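Local coordinates for putative type VI secretion protein (Escherichia coli, PDB 3U66) that is of unknown precise function but belongs, as the cytoplasmic part of inner-membrane TssL (SciP), to the bacterial type VI secretion system, at residues A[10-14]-A[46-50]; A[59-63]-A[123-128]. All coordinates share one frame. Residues are numbered along the deposited sequence.

Contact 1: residues A[10-14]-A[46-50]; sequences EQIFY and AREEL
Two alpha-helical turns, 10-14 of helix 7-24 and 46-50 of helix 32-52, run antiparallel at 167° with their axes 9.9 Å apart. The nearest backbone pair is Ile12 and Ala46, with 5.8 Å between their CA atoms, a close approach that the small alanine permits. Each turn has one backbone hydrogen bond from residue i+4 to residue i: Tyr14 N to Glu10 O, 2.8 Å, and Leu50 N to Ala46 O, 2.9 Å. The two segments bury 265 Å² in all, most of it on Ile12, Phe13, Ala46 and Leu50. Ile12 (chi1 and chi2 both m) points at the partner helix; its CG2 lies 3.5 Å from Ala46 CA and 4.4 Å from Leu50 CG. The Phe13 ring, chi1 m, leans in beside it, with CE1 4.0 Å from Ala46 CB and CZ 3.8 Å from Leu50 CD1; the Leu50 rotamer is mt. The polar part is water-mediated: one water donates to both Ile12 O (2.8 Å) and Glu49 OE1 (2.7 Å), while the same Glu49 OE1 lies 3.5 Å from Ile12 CD1. No direct hydrogen bond crosses the interface. This antiparallel helix pair, apolar within and with a water-bridged carboxylate at its edge, is a plain element of the domain's helical bundle. Helix 57-76 packs against both segments, through Met63 on Phe13 and Ser60 on Leu50, and helix 122-133 meets the first, where Arg130 forms a salt bridge with Glu10.

Contact 2: residues A[59-63]-A[123-128]; sequences SSDIM and AVLTCL
Segments 59-63 and 123-128 are alpha-helical and nearly parallel, 6° between directions, with axes 9.6 Å apart; Met63 and Val124 have the closest CA atoms, at 5.9 Å. Met63, modelled as selenomethionine, reaches across with chi1 m, chi2 t and chi3 131°. This places its CE 3.5 Å from Ala123 CB, 3.3 Å from Ala123 O and 3.3 Å from Cys127 SG, the cysteine being in the m rotamer. The contact belongs to the buried interior of this all-helical DotU-family domain, where helices 57-76 and 122-133, far apart in sequence, pack side by side, the segments burying 313 Å² between them, chiefly through apolar groups. Val124, chi1 t, sets CG2 3.6 Å from Ser59 CB and CG1 3.7 Å from Ile62 CG1. Ile62 takes the tp rotamer, bringing its CD1 3.8 Å from CD2 of Leu128, which is mt. Ser59, chi1 m, offers its CB to this packing while its OG hydrogen-bonds Ser56 OG. Leu128 also touches Leu107 and Ile111 of helix 103-115.

How the contacts relate
From the N terminus, the chain enters helix 7-24 and returns along helix 32-52, where contact 1 closes the first loop, 31 residues between its segments. Helix 57-76 follows directly and opens contact 2, which closes 59 residues later on helix 122-133. The loops are therefore in series, neither enclosing nor crossing the other. In space, however, the contacts adjoin, their centres 11 Å apart: Glu10 CD meets Thr126 CG2 at 3.7 Å, and Leu50 CD2 meets Met63 SE at 3.8 Å. Contact 1 joins 7-24 to 32-52 and contact 2 joins 57-76 to 122-133; the touches between the contacts unite the two pairs into one four-helix cluster.

Contact 1: residues A[10-14]-A[46-50]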
ATOM      1  N   GLU A  10      11.468   6.086  -4.656  1.00 57.91           N
ATOM      2  CA  GLU A  10      10.257   6.813  -5.053  1.00 57.39           C
ATOM      3  C   GLU A  10      10.167   6.899  -6.582  1.00 61.43           C
ATOM      4  O   GLU A  10       9.089   6.688  -7.143  1.00 61.51           O
ATOM      5  CB  GLU A  10      10.196   8.206  -4.405  1.00 58.47           C
ATOM      6  CG  GLU A  10       9.802   8.181  -2.938  1.00 63.71           C
ATOM      7  CD  GLU A  10       9.340   9.519  -2.396  1.00 70.99           C
ATOM      8  OE1 GLU A  10       8.114   9.769  -2.383  1.00 70.66           O
ATOM      9  OE2 GLU A  10      10.205  10.320  -1.979  1.00 52.84           O
ATOM     10  N   GLN A  11      11.320   7.134  -7.243  1.00 57.55           N
ATOM     11  CA  GLN A  11      11.522   7.186  -8.695  1.00 57.02           C
ATOM     12  C   GLN A  11      11.008   5.892  -9.364  1.00 59.88           C
ATOM     13  O   GLN A  11      10.431   5.960 -10.451  1.00 59.99           O
ATOM     14  CB  GLN A  11      13.029   7.285  -8.976  1.00 58.59           C
ATOM     15  CG  GLN A  11      13.554   8.592  -9.532  1.00 76.60           C
ATOM     16  CD  GLN A  11      15.018   8.479  -9.958  1.00 96.02           C
ATOM     17  OE1 GLN A  11      15.603   7.383 -10.089  1.00 89.32           O
ATOM     18  NE2 GLN A  11      15.645   9.623 -10.206  1.00 86.14           N
ATOM     19  N   ILE A  12      11.287   4.716  -8.737  1.00 55.02           N
ATOM     20  CA  ILE A  12      10.898   3.378  -9.209  1.00 54.17           C
ATOM     21  C   ILE A  12       9.366   3.191  -9.127  1.00 55.72           C
ATOM     22  O   ILE A  12       8.771   2.613 -10.039  1.00 55.85           O
ATOM     23  CB  ILE A  12      11.604   2.237  -8.395  1.00 57.63           C
ATOM     24  CG1 ILE A  12      13.087   2.485  -8.037  1.00 58.43           C
ATOM     25  CG2 ILE A  12      11.394   0.870  -9.006  1.00 58.90           C
ATOM     26  CD1 ILE A  12      14.137   2.459  -9.154  1.00 67.97           C
ATOM     27  N   PHE A  13       8.747   3.624  -8.013  1.00 49.52           N
ATOM     28  CA  PHE A  13       7.322   3.430  -7.778  1.00 48.38           C
ATOM     29  C   PHE A  13       6.398   4.525  -8.286  1.00 52.89           C
ATOM     30  O   PHE A  13       5.195   4.281  -8.352  1.00 52.39           O
ATOM     31  CB  PHE A  13       7.048   3.112  -6.299  1.00 49.59           C
ATOM     32  CG  PHE A  13       7.520   1.759  -5.816  1.00 50.11           C
ATOM     33  CD1 PHE A  13       6.863   0.595  -6.204  1.00 52.13           C
ATOM     34  CD2 PHE A  13       8.597   1.652  -4.942  1.00 51.01           C
ATOM     35  CE1 PHE A  13       7.297  -0.653  -5.749  1.00 52.86           C
ATOM     36  CE2 PHE A  13       9.036   0.404  -4.495  1.00 53.11           C
ATOM     37  CZ  PHE A  13       8.387  -0.740  -4.906  1.00 51.53           C
ATOM     38  N   TYR A  14       6.938   5.713  -8.660  1.00 50.28           N
ATOM     39  CA  TYR A  14       6.139   6.844  -9.172  1.00 49.77           C
ATOM     40  C   TYR A  14       5.156   6.478 -10.300  1.00 51.96           C
ATOM     41  O   TYR A  14       3.974   6.781 -10.143  1.00 52.17           O
ATOM     42  CB  TYR A  14       7.006   8.063  -9.560  1.00 50.71           C
ATOM     43  CG  TYR A  14       7.285   9.040  -8.443  1.00 51.60           C
ATOM     44  CD1 TYR A  14       6.257   9.561  -7.663  1.00 54.22           C
ATOM     45  CD2 TYR A  14       8.570   9.543  -8.235  1.00 51.68           C
ATOM     46  CE1 TYR A  14       6.506  10.472  -6.642  1.00 55.30           C
ATOM     47  CE2 TYR A  14       8.836  10.454  -7.217  1.00 52.25           C
ATOM     48  CZ  TYR A  14       7.800  10.917  -6.424  1.00 61.11           C
ATOM     49  OH  TYR A  14       8.050  11.823  -5.428  1.00 64.95           O
ATOM     50  N   ALA A  46       9.810  -2.792 -11.269  1.00 64.53           N
ATOM     51  CA  ALA A  46      10.198  -2.292  -9.953  1.00 64.58           C
ATOM     52  C   ALA A  46      11.185  -3.230  -9.257  1.00 68.79           C
ATOM     53  O   ALA A  46      12.161  -2.749  -8.676  1.00 68.26           O
ATOM     54  CB  ALA A  46       8.972  -2.049  -9.085  1.00 65.17           C
ATOM     55  N   ARG A  47      10.957  -4.559  -9.370  1.00 65.68           N
ATOM     56  CA  ARG A  47      11.790  -5.626  -8.807  1.00 65.93           C
ATOM     57  C   ARG A  47      13.232  -5.564  -9.349  1.00 71.00           C
ATOM     58  O   ARG A  47      14.181  -5.544  -8.561  1.00 71.53           O
ATOM     59  CB  ARG A  47      11.161  -7.002  -9.097  1.00 66.10           C
ATOM     60  CG  ARG A  47      11.574  -8.098  -8.113  1.00 75.27           C
ATOM     61  CD  ARG A  47      11.826  -9.430  -8.788  1.00 87.03           C
ATOM     62  NE  ARG A  47      10.599 -10.063  -9.283  1.00 96.35           N
ATOM     63  CZ  ARG A  47      10.263 -10.163 -10.568  1.00108.36           C
ATOM     64  NH1 ARG A  47      11.056  -9.663 -11.510  1.00 96.51           N
ATOM     65  NH2 ARG A  47       9.135 -10.761 -10.919  1.00 92.14           N
ATOM     66  N   GLU A  48      13.384  -5.510 -10.687  1.00 67.57           N
ATOM     67  CA  GLU A  48      14.671  -5.442 -11.384  1.00 67.25           C
ATOM     68  C   GLU A  48      15.407  -4.141 -11.069  1.00 71.65           C
ATOM     69  O   GLU A  48      16.621  -4.165 -10.867  1.00 71.90           O
ATOM     70  CB  GLU A  48      14.473  -5.597 -12.900  1.00 68.45           C
ATOM     71  N   GLU A  49      14.671  -3.014 -11.002  1.00 67.81           N
ATOM     72  CA  GLU A  49      15.222  -1.690 -10.706  1.00 67.30           C
ATOM     73  C   GLU A  49      15.727  -1.550  -9.263  1.00 71.34           C
ATOM     74  O   GLU A  49      16.832  -1.037  -9.061  1.00 70.86           O
ATOM     75  CB  GLU A  49      14.215  -0.595 -11.065  1.00 68.57           C
ATOM     76  CG  GLU A  49      14.627   0.216 -12.278  1.00 77.62           C
ATOM     77  CD  GLU A  49      13.536   1.020 -12.958  1.00 89.09           C
ATOM     78  OE1 GLU A  49      12.777   1.732 -12.263  1.00 79.84           O
ATOM     79  OE2 GLU A  49      13.489   0.987 -14.207  1.00 80.56           O
ATOM     80  N   LEU A  50      14.939  -2.030  -8.269  1.00 68.15           N
ATOM     81  CA  LEU A  50      15.312  -2.014  -6.846  1.00 67.71           C
ATOM     82  C   LEU A  50      16.591  -2.816  -6.612  1.00 71.67           C
ATOM     83  O   LEU A  50      17.470  -2.355  -5.880  1.00 71.66           O
ATOM     84  CB  LEU A  50      14.178  -2.546  -5.945  1.00 67.21           C
ATOM     85  CG  LEU A  50      12.987  -1.616  -5.702  1.00 70.77           C
ATOM     86  CD1 LEU A  50      11.781  -2.401  -5.254  1.00 70.34           C
ATOM     87  CD2 LEU A  50      13.318  -0.515  -4.701  1.00 72.30           C
TER
HETATM   88  O   HOH W   1      10.101   1.259 -12.066  1.00 55.72           O

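Contact 2: residues A[59-63]-A[123-128]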
ATOM      1  N   SER A  59      14.198  -5.596   1.856  1.00 61.25           N
ATOM      2  CA  SER A  59      13.620  -4.275   1.605  1.00 60.31           C
ATOM      3  C   SER A  59      12.844  -4.163   0.275  1.00 62.59           C
ATOM      4  O   SER A  59      11.749  -3.593   0.243  1.00 61.69           O
ATOM      5  CB  SER A  59      14.729  -3.229   1.630  1.00 63.84           C
ATOM      6  OG  SER A  59      15.608  -3.441   2.719  1.00 73.30           O
ATOM      7  N   SER A  60      13.377  -4.750  -0.811  1.00 58.48           N
ATOM      8  CA  SER A  60      12.714  -4.820  -2.113  1.00 57.87           C
ATOM      9  C   SER A  60      11.383  -5.550  -1.977  1.00 61.49           C
ATOM     10  O   SER A  60      10.369  -5.017  -2.419  1.00 60.36           O
ATOM     11  CB  SER A  60      13.600  -5.527  -3.132  1.00 61.66           C
ATOM     12  OG  SER A  60      14.842  -4.865  -3.302  1.00 72.93           O
ATOM     13  N   ASP A  61      11.376  -6.699  -1.256  1.00 59.12           N
ATOM     14  CA  ASP A  61      10.180  -7.495  -1.012  1.00 59.21           C
ATOM     15  C   ASP A  61       9.095  -6.811  -0.185  1.00 62.74           C
ATOM     16  O   ASP A  61       7.932  -6.965  -0.527  1.00 62.30           O
ATOM     17  CB  ASP A  61      10.517  -8.919  -0.548  1.00 61.60           C
ATOM     18  CG  ASP A  61      11.178  -9.795  -1.615  1.00 72.94           C
ATOM     19  OD1 ASP A  61      10.822  -9.653  -2.821  1.00 74.13           O
ATOM     20  OD2 ASP A  61      12.032 -10.633  -1.249  1.00 77.25           O
ATOM     21  N   ILE A  62       9.454  -6.037   0.857  1.00 59.90           N
ATOM     22  CA  ILE A  62       8.468  -5.279   1.648  1.00 59.83           C
ATOM     23  C   ILE A  62       7.874  -4.120   0.816  1.00 62.83           C
ATOM     24  O   ILE A  62       6.647  -3.944   0.788  1.00 62.85           O
ATOM     25  CB  ILE A  62       8.917  -4.897   3.111  1.00 63.31           C
ATOM     26  CG1 ILE A  62       8.031  -3.811   3.766  1.00 64.02           C
ATOM     27  CG2 ILE A  62      10.346  -4.442   3.172  1.00 64.29           C
ATOM     28  CD1 ILE A  62       6.625  -4.146   4.047  1.00 72.26           C
HETATM   29  N   MSE A  63       8.735  -3.381   0.098  1.00 57.85           N
HETATM   30  CA  MSE A  63       8.303  -2.284  -0.783  1.00 57.18           C
HETATM   31  C   MSE A  63       7.342  -2.766  -1.878  1.00 58.12           C
HETATM   32  O   MSE A  63       6.298  -2.146  -2.090  1.00 57.02           O
HETATM   33  CB  MSE A  63       9.512  -1.596  -1.416  1.00 59.84           C
HETATM   34  CG  MSE A  63      10.162  -0.569  -0.509  1.00 67.79           C
HETATM   35 SE   MSE A  63      11.960  -0.142  -1.144  1.00 77.36          SE
HETATM   36  CE  MSE A  63      11.886   1.572  -1.120  1.00 73.98           C
ATOM     37  N   ALA A 123      13.890   4.270   3.096  1.00 56.29           N
ATOM     38  CA  ALA A 123      13.219   4.004   1.819  1.00 54.95           C
ATOM     39  C   ALA A 123      11.959   3.137   2.002  1.00 56.40           C
ATOM     40  O   ALA A 123      10.918   3.463   1.426  1.00 55.46           O
ATOM     41  CB  ALA A 123      14.190   3.362   0.840  1.00 55.39           C
ATOM     42  N   VAL A 124      12.044   2.083   2.850  1.00 51.63           N
ATOM     43  CA  VAL A 124      10.934   1.179   3.182  1.00 50.95           C
ATOM     44  C   VAL A 124       9.826   1.973   3.890  1.00 54.51           C
ATOM     45  O   VAL A 124       8.674   1.878   3.473  1.00 54.28           O
ATOM     46  CB  VAL A 124      11.420  -0.057   4.000  1.00 54.76           C
ATOM     47  CG1 VAL A 124      10.256  -0.894   4.534  1.00 54.10           C
ATOM     48  CG2 VAL A 124      12.368  -0.920   3.173  1.00 54.39           C
ATOM     49  N   LEU A 125      10.185   2.784   4.917  1.00 51.44           N
ATOM     50  CA  LEU A 125       9.261   3.637   5.683  1.00 51.37           C
ATOM     51  C   LEU A 125       8.563   4.648   4.795  1.00 57.88           C
ATOM     52  O   LEU A 125       7.410   4.992   5.068  1.00 58.40           O
ATOM     53  CB  LEU A 125       9.974   4.403   6.821  1.00 50.82           C
ATOM     54  CG  LEU A 125      10.509   3.641   8.039  1.00 53.86           C
ATOM     55  CD1 LEU A 125      10.977   4.611   9.085  1.00 53.56           C
ATOM     56  CD2 LEU A 125       9.472   2.721   8.644  1.00 54.13           C
ATOM     57  N   THR A 126       9.273   5.155   3.758  1.00 54.89           N
ATOM     58  CA  THR A 126       8.740   6.122   2.799  1.00 54.79           C
ATOM     59  C   THR A 126       7.627   5.458   1.995  1.00 58.84           C
ATOM     60  O   THR A 126       6.523   6.001   1.919  1.00 58.74           O
ATOM     61  CB  THR A 126       9.871   6.706   1.932  1.00 59.94           C
ATOM     62  OG1 THR A 126      10.822   7.353   2.785  1.00 59.45           O
ATOM     63  CG2 THR A 126       9.364   7.680   0.865  1.00 55.31           C
ATOM     64  N   CYS A 127       7.908   4.263   1.448  1.00 55.14           N
ATOM     65  CA  CYS A 127       6.965   3.485   0.651  1.00 54.69           C
ATOM     66  C   CYS A 127       5.715   3.096   1.426  1.00 58.06           C
ATOM     67  O   CYS A 127       4.621   3.162   0.869  1.00 57.72           O
ATOM     68  CB  CYS A 127       7.658   2.276   0.042  1.00 55.01           C
ATOM     69  SG  CYS A 127       8.841   2.703  -1.257  1.00 59.16           S
ATOM     70  N   LEU A 128       5.872   2.748   2.720  1.00 53.65           N
ATOM     71  CA  LEU A 128       4.769   2.398   3.613  1.00 53.65           C
ATOM     72  C   LEU A 128       3.882   3.624   3.909  1.00 59.19           C
ATOM     73  O   LEU A 128       2.666   3.480   4.095  1.00 58.70           O
ATOM     74  CB  LEU A 128       5.290   1.752   4.911  1.00 53.61           C
ATOM     75  CG  LEU A 128       5.957   0.374   4.778  1.00 58.55           C
ATOM     76  CD1 LEU A 128       6.594  -0.042   6.072  1.00 58.98           C
ATOM     77  CD2 LEU A 128       4.975  -0.698   4.311  1.00 60.51           C
TER